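Local coordinates for KLLA0E08119p (Kluyveromyces lactis, PDB 3VA7), which is the urea carboxylase part of a larger enzyme and probably catalyses the biotin- and ATP-dependent carboxylation of urea to urea-1-carboxylate, at residues L1169-T1175 against V1226-V1232; G1186-G1192 against A1209-V1215; A234-E238 against P271-L275; A249-G253 against R284-E288. All blocks are in the same frame, centred on the assembly; numbering follows the deposited sequence.

Interaction 1 (L1169-T1175 against V1226-V1232); sequences LLYSEYT and VEAGDLV
Leu1231 lays its CD1 methyl over one face of the Tyr1171 ring, 4.2 Å from the ring centroid and displaced toward the rim, a CH-pi contact between facing residues of two antiparallel strands. Its chi1 of -176° sets CG opposite the backbone N and sends the branch back toward 1169-1171, where the same methyl also meets CB of Leu1169 at 3.7 Å. The two residues form a non-hydrogen-bonded pair, and backbone bonds close the ladder around them: Val1232 N gives its hydrogen to Leu1170 O at 2.7 Å, and Ser1172 N to Asp1230 O at 3.2 Å. Beyond the strand ends the pairing goes on between loops. Gly1229 N donates to Ser1172 O at 2.8 Å, while Ala1228 N is taken up by a side chain, Thr1175 OG1, at 3.0 Å. The OG of Ser1172 turns back on its own segment and donates to Tyr1174 O in the carbonyl plane. The type II turn from Glu1227 to Asp1230, closed by Asp1230 N on Glu1227 O and with Gly1229 at positive phi, places the N-H groups of Ala1228 and Gly1229. Further out, Leu1170 and Val1232 lead into the interior, where they meet Val1195 and Ile1196 of strand 1194-1200, and Tyr1174 rests on Met1201, the residue before Lys1202 of the biotin site. The first and last strands of the domain paired antiparallel, over a second four-stranded sheet, are the hallmark of the biotinyl (biotin carboxyl carrier) domain, a flattened barrel of two such sheets.

Interaction 2 (G1186-G1192 against A1209-V1215); sequences GDHVEAG and ATKSGKV
Val1189 and Gly1213 exchange both backbone bonds of an antiparallel hydrogen-bonded pair: Val1189 N donates to Gly1213 O at 2.7 Å, and Gly1213 N returns to Val1189 O at 2.9 Å. Two residues along, Val1215 N is satisfied by Asp1187 O at 2.8 Å, and Val1215 O accepts from Gly1186 N. At the other end Gly1192 N finds Ala1209 O at 2.7 Å. Gly1186 and Gly1192 adopt backbone angles at which a CB would press on the preceding carbonyl. Among the side chains, His1188 NE2 donates to Glu1190 OE2 at 3.1 Å; the oxygen lies nearly in the imidazole plane, but the nitrogen stands above the carboxylate plane. The bend of Glu1190 at chi2 (-50°) brings its carboxylate back over CB of Ser1212, 3.4 Å from OE1. Asp1187 OD2 is taken by Ala1184 N. On the buried side, Val1189 sets CG2 against Ala1209 CB at 3.8 Å and CG1 against Val1215 CG2, the two valines crossing at about a right angle. Strand 1188-1189 is one of the two edge strands of its four-stranded sheet, next to 1213-1218, which in turn pairs with 1231-1235; Thr1210 reaches strand 1168-1171 at Leu1170.

Interaction 3 (A234-E238 against P271-L275); sequences ARHVE and PAPNL
A single arginine reaching from a strand to the carbonyls of a loop makes most of this contact, in which Arg235, on strand 235-244, meets Pro273 and Asn274 in the connection from strand 264-270 to helix 277-293. The guanidinium approaches edge-on, with both carbonyl oxygens near its plane. Arg235 NH2 points at Pro273 O, modelled so close that the exact geometry of this bond is doubtful, and NH1 adds two weak bonds, to the same Pro273 O at 3.1 Å and to Asn274 O at 3.4 Å. The chain leaves the strand nearly extended at chi2 and then bends at chi3 (57°), which carries the guanidinium alongside the Pro273 ring, the two side chains running past each other in opposite directions. Pro273 CD lies 3.5 Å from NH2. Beside these polar bonds, Val237 CG1 faces Ala272 CB at 4.2 Å, a thin apolar layer that Met283 of helix 277-293 extends on the valine side. The charge of Arg235 is met by a salt bridge from NH2 to Asp256 OD2 on the adjoining strand, while Glu254 OE2 accepts from Ala272 N, a bond between strand 249-261 and the loop. A leucine in place of Arg235 would probably leave the carbonyls of Pro273 and Asn274 without these donors and Asp256 without its buried counter-charge. The loop follows a cis peptide bond before Pro271. The fold is that of the biotin carboxylase part of the enzyme, an ATP-grasp architecture in which a helix packs on an antiparallel sheet, and here a strand arginine bonds to the loop leading into that helix.

Interaction 4 (A249-G253 against R284-E288); sequences AIAIG and RAASE
Two polar side chains of helix 284-288 reach the backbone of Ala251 on strand 249-253, one at its N-H and the other at its carbonyl. Glu288 OE1 accepts from Ala251 N at 2.7 Å, with an N-H...O angle of 145°; the donor comes to the anti side of the carboxylate, somewhat out of its plane. Because Glu288 is extended beyond CG, its carboxylate spans the gap to the strand, passing Ile250 CA at 3.4 Å from OE1. With an alanine in place of Glu288, Ala251 N would probably be left without its acceptor and a gap would open beside Ala251 CB. The second polar bond is weak: Arg284 NH1 meets Ala251 O at 2.9 Å, but the N-H...O angle is only 124°. The bend of the arginine at chi3 folds its guanidinium back so that one face lies over Ala251 CB, offset toward the rim, while Ile252 C and Gly253 N lie near its plane at the edge. The setting is the ATP-grasp region of the biotin carboxylase part, where helix 277-293 lies against the antiparallel sheet formed in part by strands 235-244 and 249-261. The short segments run at 142° to each other, their axes approaching to 7.3 Å. The small side chains of Ala249 and Ala251 are consistent with this close approach: Ala251 CB sits 3.7 Å from Arg284 CB, and Ala249 CB meets the carbonyl Glu288 O at 3.5 Å. Ile250 and Ile252 leave the strand on the side away from the helix, and both touch Met242, and Ser287 turns its side chain to Ile239, Val302 and Phe304.

Interactions 1 and 2 belong to the biotinyl domain and reach the same four-stranded sheet, through its neighbouring strands 1231-1235 and 1213-1218; interaction 2 is nested within the loop that interaction 1 closes, and the two touch where Leu1170 meets Ala1209. Both are partly buried strand pairings, held mainly by backbone bonds. Interactions 3 and 4, about 15 Å apart between centres, lie in the biotin carboxylase part on adjacent strands 235-244 and 249-261. There side chains bond to main-chain atoms instead, in a largely buried strand-loop contact and a partly buried strand-helix one. Between the centres of interactions 1 and 3 lie about 64 Å.

Interaction 1 (L1169-T1175 against V1226-V1232)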
# COMPACT_ATOMS: atom_id res chain seq x y z
N LEU A 1169 -1.24 -1.53 -37.85
CA LEU A 1169 -2.60 -1.20 -37.49
C LEU A 1169 -2.67 -1.26 -35.97
O LEU A 1169 -2.08 -2.17 -35.35
CB LEU A 1169 -3.60 -2.13 -38.18
CG LEU A 1169 -3.86 -1.86 -39.67
CD1 LEU A 1169 -5.17 -2.52 -40.13
CD2 LEU A 1169 -3.91 -0.37 -40.02
N LEU A 1170 -3.30 -0.24 -35.36
CA LEU A 1170 -3.39 -0.20 -33.88
C LEU A 1170 -4.82 -0.34 -33.36
O LEU A 1170 -5.76 0.36 -33.76
CB LEU A 1170 -2.66 1.00 -33.29
CG LEU A 1170 -1.14 1.12 -33.45
CD1 LEU A 1170 -0.60 2.13 -32.45
CD2 LEU A 1170 -0.39 -0.21 -33.31
N TYR A 1171 -4.97 -1.29 -32.46
CA TYR A 1171 -6.28 -1.72 -31.97
C TYR A 1171 -6.31 -1.53 -30.46
O TYR A 1171 -5.27 -1.76 -29.80
CB TYR A 1171 -6.49 -3.21 -32.30
CG TYR A 1171 -6.50 -3.57 -33.78
CD1 TYR A 1171 -7.65 -3.35 -34.56
CD2 TYR A 1171 -5.36 -4.15 -34.41
CE1 TYR A 1171 -7.68 -3.67 -35.93
CE2 TYR A 1171 -5.39 -4.49 -35.79
CZ TYR A 1171 -6.56 -4.24 -36.53
OH TYR A 1171 -6.65 -4.53 -37.88
N SER A 1172 -7.45 -1.11 -29.90
CA SER A 1172 -7.57 -1.09 -28.42
C SER A 1172 -7.94 -2.45 -27.85
O SER A 1172 -8.84 -3.12 -28.34
CB SER A 1172 -8.45 0.04 -27.84
OG SER A 1172 -9.79 -0.02 -28.27
N GLU A 1173 -7.22 -2.86 -26.81
CA GLU A 1173 -7.56 -4.07 -26.12
C GLU A 1173 -8.94 -4.05 -25.48
O GLU A 1173 -9.58 -5.10 -25.38
CB GLU A 1173 -6.53 -4.37 -25.07
CG GLU A 1173 -6.46 -5.88 -24.78
CD GLU A 1173 -5.07 -6.30 -24.34
OE1 GLU A 1173 -4.51 -5.63 -23.43
OE2 GLU A 1173 -4.52 -7.29 -24.90
N TYR A 1174 -9.39 -2.87 -25.05
CA TYR A 1174 -10.57 -2.74 -24.23
C TYR A 1174 -11.69 -1.89 -24.83
O TYR A 1174 -11.47 -1.07 -25.77
CB TYR A 1174 -10.15 -2.22 -22.84
CG TYR A 1174 -9.12 -3.13 -22.20
CD1 TYR A 1174 -7.81 -2.71 -21.90
CD2 TYR A 1174 -9.45 -4.48 -21.94
CE1 TYR A 1174 -6.90 -3.59 -21.33
CE2 TYR A 1174 -8.54 -5.36 -21.40
CZ TYR A 1174 -7.28 -4.94 -21.09
OH TYR A 1174 -6.45 -5.93 -20.57
N THR A 1175 -12.91 -2.09 -24.31
CA THR A 1175 -13.99 -1.19 -24.64
C THR A 1175 -13.93 0.04 -23.70
O THR A 1175 -13.78 -0.12 -22.48
CB THR A 1175 -15.38 -1.90 -24.54
OG1 THR A 1175 -15.40 -3.00 -25.46
CG2 THR A 1175 -16.52 -0.93 -24.86
N VAL A 1226 -15.34 3.20 -28.30
CA VAL A 1226 -14.39 2.28 -28.89
C VAL A 1226 -14.60 0.87 -28.32
O VAL A 1226 -14.34 0.65 -27.13
CB VAL A 1226 -12.95 2.78 -28.63
CG1 VAL A 1226 -11.95 1.84 -29.20
CG2 VAL A 1226 -12.77 4.19 -29.21
N GLU A 1227 -15.08 -0.07 -29.17
CA GLU A 1227 -15.18 -1.52 -28.81
C GLU A 1227 -13.80 -2.05 -28.73
O GLU A 1227 -12.92 -1.59 -29.46
CB GLU A 1227 -15.88 -2.40 -29.87
CG GLU A 1227 -17.38 -2.18 -30.08
CD GLU A 1227 -18.14 -2.00 -28.79
OE1 GLU A 1227 -18.05 -2.90 -27.91
OE2 GLU A 1227 -18.80 -0.95 -28.64
N ALA A 1228 -13.61 -3.03 -27.85
CA ALA A 1228 -12.39 -3.80 -27.82
C ALA A 1228 -12.16 -4.37 -29.23
O ALA A 1228 -13.11 -4.71 -29.94
CB ALA A 1228 -12.51 -4.89 -26.82
N GLY A 1229 -10.90 -4.41 -29.65
CA GLY A 1229 -10.53 -4.88 -30.99
C GLY A 1229 -10.77 -3.90 -32.16
O GLY A 1229 -10.41 -4.21 -33.30
N ASP A 1230 -11.38 -2.75 -31.89
CA ASP A 1230 -11.53 -1.72 -32.91
C ASP A 1230 -10.21 -1.08 -33.30
O ASP A 1230 -9.31 -0.92 -32.48
CB ASP A 1230 -12.45 -0.63 -32.42
CG ASP A 1230 -13.87 -0.99 -32.56
OD1 ASP A 1230 -14.14 -2.17 -32.87
OD2 ASP A 1230 -14.72 -0.11 -32.35
N LEU A 1231 -10.10 -0.71 -34.57
CA LEU A 1231 -8.95 0.02 -35.06
C LEU A 1231 -9.03 1.44 -34.54
O LEU A 1231 -10.05 2.11 -34.68
CB LEU A 1231 -8.95 0.04 -36.59
CG LEU A 1231 -7.74 0.70 -37.27
CD1 LEU A 1231 -6.46 -0.13 -37.10
CD2 LEU A 1231 -8.08 0.94 -38.70
N VAL A 1232 -7.92 1.92 -33.99
CA VAL A 1232 -7.90 3.22 -33.31
C VAL A 1232 -6.86 4.24 -33.91
O VAL A 1232 -7.10 5.47 -33.95
CB VAL A 1232 -7.75 2.99 -31.80
CG1 VAL A 1232 -6.33 2.59 -31.43
CG2 VAL A 1232 -8.18 4.16 -31.07

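Interaction 2 (G1186-G1192 against A1209-V1215)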
# COMPACT_ATOMS: atom_id res chain seq x y z
N GLY A 1186 1.29 12.57 -38.20
CA GLY A 1186 2.60 12.90 -38.75
C GLY A 1186 3.73 12.96 -37.73
O GLY A 1186 4.85 13.36 -38.06
N ASP A 1187 3.46 12.58 -36.49
CA ASP A 1187 4.50 12.60 -35.48
C ASP A 1187 5.30 11.35 -35.63
O ASP A 1187 4.76 10.32 -36.04
CB ASP A 1187 3.90 12.62 -34.08
CG ASP A 1187 3.51 14.00 -33.61
OD1 ASP A 1187 3.71 14.98 -34.38
OD2 ASP A 1187 3.00 14.09 -32.47
N HIS A 1188 6.59 11.42 -35.31
CA HIS A 1188 7.37 10.20 -35.23
C HIS A 1188 7.12 9.61 -33.85
O HIS A 1188 7.16 10.32 -32.85
CB HIS A 1188 8.85 10.46 -35.42
CG HIS A 1188 9.72 9.30 -35.01
ND1 HIS A 1188 9.85 8.15 -35.77
CD2 HIS A 1188 10.51 9.12 -33.92
CE1 HIS A 1188 10.68 7.32 -35.16
NE2 HIS A 1188 11.10 7.88 -34.04
N VAL A 1189 6.87 8.31 -33.81
CA VAL A 1189 6.76 7.61 -32.54
C VAL A 1189 7.75 6.47 -32.47
O VAL A 1189 8.08 5.87 -33.48
CB VAL A 1189 5.32 7.11 -32.28
CG1 VAL A 1189 4.44 8.30 -31.95
CG2 VAL A 1189 4.77 6.35 -33.47
N GLU A 1190 8.27 6.20 -31.28
CA GLU A 1190 9.09 5.02 -31.05
C GLU A 1190 8.19 3.83 -30.71
O GLU A 1190 6.96 3.96 -30.60
CB GLU A 1190 10.12 5.26 -29.93
CG GLU A 1190 11.50 5.77 -30.42
CD GLU A 1190 12.06 4.91 -31.57
OE1 GLU A 1190 12.03 3.65 -31.48
OE2 GLU A 1190 12.51 5.50 -32.58
N ALA A 1191 8.81 2.65 -30.57
CA ALA A 1191 8.13 1.51 -29.95
C ALA A 1191 7.80 1.89 -28.49
O ALA A 1191 8.70 2.29 -27.73
CB ALA A 1191 8.98 0.26 -30.02
N GLY A 1192 6.52 1.80 -28.12
CA GLY A 1192 6.15 2.02 -26.73
C GLY A 1192 5.40 3.32 -26.55
O GLY A 1192 4.37 3.35 -25.89
N ALA A 1209 2.04 2.71 -29.77
CA ALA A 1209 2.79 2.20 -30.90
C ALA A 1209 3.60 0.93 -30.58
O ALA A 1209 4.43 0.91 -29.63
CB ALA A 1209 3.70 3.29 -31.43
N THR A 1210 3.37 -0.09 -31.44
CA THR A 1210 4.09 -1.39 -31.43
C THR A 1210 5.54 -1.22 -31.81
O THR A 1210 6.43 -1.51 -30.99
CB THR A 1210 3.47 -2.38 -32.41
OG1 THR A 1210 2.11 -2.64 -32.05
CG2 THR A 1210 4.30 -3.72 -32.47
N LYS A 1211 5.76 -0.78 -33.06
CA LYS A 1211 7.09 -0.40 -33.57
C LYS A 1211 7.12 1.08 -33.98
O LYS A 1211 6.05 1.67 -34.25
CB LYS A 1211 7.52 -1.30 -34.75
CG LYS A 1211 9.06 -1.35 -35.01
CD LYS A 1211 9.50 -0.48 -36.23
CE LYS A 1211 11.02 -0.45 -36.39
NZ LYS A 1211 11.58 -1.84 -36.52
N SER A 1212 8.33 1.66 -34.02
CA SER A 1212 8.57 3.06 -34.48
C SER A 1212 8.02 3.41 -35.88
O SER A 1212 7.78 2.52 -36.67
CB SER A 1212 10.07 3.44 -34.31
OG SER A 1212 10.95 2.46 -34.83
N GLY A 1213 7.82 4.71 -36.16
CA GLY A 1213 7.12 5.18 -37.38
C GLY A 1213 6.48 6.57 -37.27
O GLY A 1213 6.76 7.30 -36.32
N LYS A 1214 5.64 6.93 -38.23
CA LYS A 1214 4.96 8.22 -38.27
C LYS A 1214 3.49 7.97 -38.16
O LYS A 1214 2.95 7.11 -38.87
CB LYS A 1214 5.12 8.91 -39.64
CG LYS A 1214 6.15 10.04 -39.79
CD LYS A 1214 6.01 10.72 -41.18
CE LYS A 1214 7.37 11.18 -41.74
NZ LYS A 1214 7.27 11.33 -43.23
N VAL A 1215 2.81 8.77 -37.34
CA VAL A 1215 1.36 8.64 -37.18
C VAL A 1215 0.65 9.05 -38.44
O VAL A 1215 0.61 10.23 -38.79
CB VAL A 1215 0.82 9.46 -35.99
CG1 VAL A 1215 -0.67 9.14 -35.74
CG2 VAL A 1215 1.68 9.22 -34.75

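Interaction 3 (A234-E238 against P271-L275)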
# COMPACT_ATOMS: atom_id res chain seq x y z
N ALA A 234 41.01 -20.07 -3.40
CA ALA A 234 41.52 -19.02 -2.52
C ALA A 234 40.52 -18.47 -1.50
O ALA A 234 39.39 -18.13 -1.85
CB ALA A 234 42.10 -17.84 -3.41
N ARG A 235 40.97 -18.35 -0.26
CA ARG A 235 40.23 -17.66 0.80
C ARG A 235 40.62 -16.18 0.95
O ARG A 235 41.61 -15.72 0.36
CB ARG A 235 40.32 -18.44 2.11
CG ARG A 235 39.49 -19.71 2.04
CD ARG A 235 39.75 -20.60 3.21
NE ARG A 235 39.48 -19.91 4.47
CZ ARG A 235 39.78 -20.41 5.67
NH1 ARG A 235 40.37 -21.59 5.78
NH2 ARG A 235 39.51 -19.72 6.78
N HIS A 236 39.83 -15.43 1.71
CA HIS A 236 40.10 -14.00 1.95
C HIS A 236 40.13 -13.80 3.47
O HIS A 236 39.08 -13.79 4.13
CB HIS A 236 39.01 -13.18 1.28
CG HIS A 236 39.09 -11.70 1.50
ND1 HIS A 236 39.17 -10.81 0.45
CD2 HIS A 236 39.01 -10.95 2.63
CE1 HIS A 236 39.18 -9.57 0.92
NE2 HIS A 236 39.08 -9.63 2.25
N VAL A 237 41.34 -13.72 4.04
CA VAL A 237 41.45 -13.56 5.48
C VAL A 237 42.03 -12.19 5.68
O VAL A 237 43.05 -11.86 5.06
CB VAL A 237 42.33 -14.61 6.12
CG1 VAL A 237 42.31 -14.44 7.61
CG2 VAL A 237 41.84 -16.01 5.75
N GLU A 238 41.38 -11.36 6.47
CA GLU A 238 41.89 -10.03 6.65
C GLU A 238 42.13 -9.79 8.12
O GLU A 238 41.53 -10.45 9.00
CB GLU A 238 40.92 -9.02 6.03
CG GLU A 238 39.56 -8.91 6.76
CD GLU A 238 38.51 -8.17 5.96
OE1 GLU A 238 38.69 -7.92 4.74
OE2 GLU A 238 37.48 -7.83 6.58
N PRO A 271 36.23 -16.12 14.44
CA PRO A 271 37.59 -16.20 13.84
C PRO A 271 37.52 -16.85 12.50
O PRO A 271 36.53 -17.47 12.19
CB PRO A 271 38.36 -17.14 14.79
CG PRO A 271 37.65 -17.03 16.13
CD PRO A 271 36.17 -16.74 15.78
N ALA A 272 38.55 -16.72 11.69
CA ALA A 272 38.61 -17.48 10.47
C ALA A 272 38.54 -19.00 10.79
O ALA A 272 39.20 -19.49 11.71
CB ALA A 272 39.86 -17.15 9.73
N PRO A 273 37.71 -19.75 10.05
CA PRO A 273 37.73 -21.19 10.26
C PRO A 273 39.00 -21.81 9.64
O PRO A 273 39.56 -21.23 8.70
CB PRO A 273 36.50 -21.64 9.48
CG PRO A 273 36.46 -20.69 8.30
CD PRO A 273 36.81 -19.37 8.93
N ASN A 274 39.44 -22.96 10.17
CA ASN A 274 40.51 -23.80 9.57
C ASN A 274 41.77 -23.02 9.30
O ASN A 274 42.30 -23.02 8.17
CB ASN A 274 40.07 -24.48 8.27
CG ASN A 274 38.90 -25.44 8.47
OD1 ASN A 274 38.85 -26.21 9.45
ND2 ASN A 274 37.94 -25.38 7.54
N LEU A 275 42.22 -22.33 10.34
CA LEU A 275 43.44 -21.56 10.29
C LEU A 275 44.19 -21.81 11.57
O LEU A 275 43.67 -21.56 12.66
CB LEU A 275 43.15 -20.08 10.11
CG LEU A 275 44.30 -19.09 10.22
CD1 LEU A 275 45.05 -18.99 8.92
CD2 LEU A 275 43.71 -17.75 10.59

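Interaction 4 (A249-G253 against R284-E288)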
# COMPACT_ATOMS: atom_id res chain seq x y z
N ALA A 249 51.15 -0.02 16.50
CA ALA A 249 50.08 -0.67 15.75
C ALA A 249 49.67 -1.93 16.48
O ALA A 249 50.49 -2.54 17.14
CB ALA A 249 50.51 -0.96 14.28
N ILE A 250 48.40 -2.33 16.38
CA ILE A 250 47.92 -3.52 17.11
C ILE A 250 46.94 -4.34 16.27
O ILE A 250 46.12 -3.77 15.53
CB ILE A 250 47.36 -3.12 18.48
CG1 ILE A 250 46.75 -4.31 19.20
CG2 ILE A 250 46.31 -2.01 18.33
CD1 ILE A 250 46.67 -4.05 20.71
N ALA A 251 47.07 -5.68 16.29
CA ALA A 251 46.19 -6.51 15.46
C ALA A 251 45.04 -6.95 16.35
O ALA A 251 45.24 -7.51 17.46
CB ALA A 251 46.90 -7.66 14.86
N ILE A 252 43.83 -6.64 15.92
CA ILE A 252 42.69 -6.78 16.80
C ILE A 252 42.05 -8.15 16.59
O ILE A 252 41.53 -8.73 17.54
CB ILE A 252 41.74 -5.55 16.65
CG1 ILE A 252 42.51 -4.30 17.12
CG2 ILE A 252 40.43 -5.73 17.40
CD1 ILE A 252 41.71 -3.21 17.85
N GLY A 253 42.20 -8.71 15.38
CA GLY A 253 41.70 -10.03 15.04
C GLY A 253 41.62 -10.21 13.53
O GLY A 253 41.96 -9.30 12.74
N ARG A 284 48.91 -11.53 12.14
CA ARG A 284 48.87 -10.45 13.10
C ARG A 284 50.18 -9.67 13.05
O ARG A 284 50.17 -8.50 12.71
CB ARG A 284 48.58 -10.97 14.51
CG ARG A 284 47.15 -11.52 14.70
CD ARG A 284 47.00 -12.41 15.95
NE ARG A 284 47.36 -11.70 17.18
CZ ARG A 284 46.61 -10.77 17.76
NH1 ARG A 284 45.44 -10.39 17.22
NH2 ARG A 284 47.02 -10.19 18.89
N ALA A 285 51.30 -10.32 13.36
CA ALA A 285 52.57 -9.61 13.46
C ALA A 285 52.96 -8.88 12.18
O ALA A 285 53.54 -7.80 12.25
CB ALA A 285 53.69 -10.50 13.98
N ALA A 286 52.59 -9.44 11.02
CA ALA A 286 52.94 -8.81 9.73
C ALA A 286 52.14 -7.53 9.55
O ALA A 286 52.65 -6.49 9.09
CB ALA A 286 52.70 -9.76 8.57
N SER A 287 50.87 -7.61 9.96
CA SER A 287 49.96 -6.48 9.93
C SER A 287 50.44 -5.36 10.86
O SER A 287 50.37 -4.19 10.52
CB SER A 287 48.53 -6.94 10.29
OG SER A 287 47.98 -7.75 9.28
N GLU A 288 50.95 -5.71 12.02
CA GLU A 288 51.45 -4.68 12.92
C GLU A 288 52.72 -4.03 12.37
O GLU A 288 52.97 -2.84 12.63
CB GLU A 288 51.68 -5.25 14.33
CG GLU A 288 50.50 -6.02 14.91
CD GLU A 288 50.61 -6.29 16.39
OE1 GLU A 288 49.56 -6.50 17.04
OE2 GLU A 288 51.76 -6.29 16.92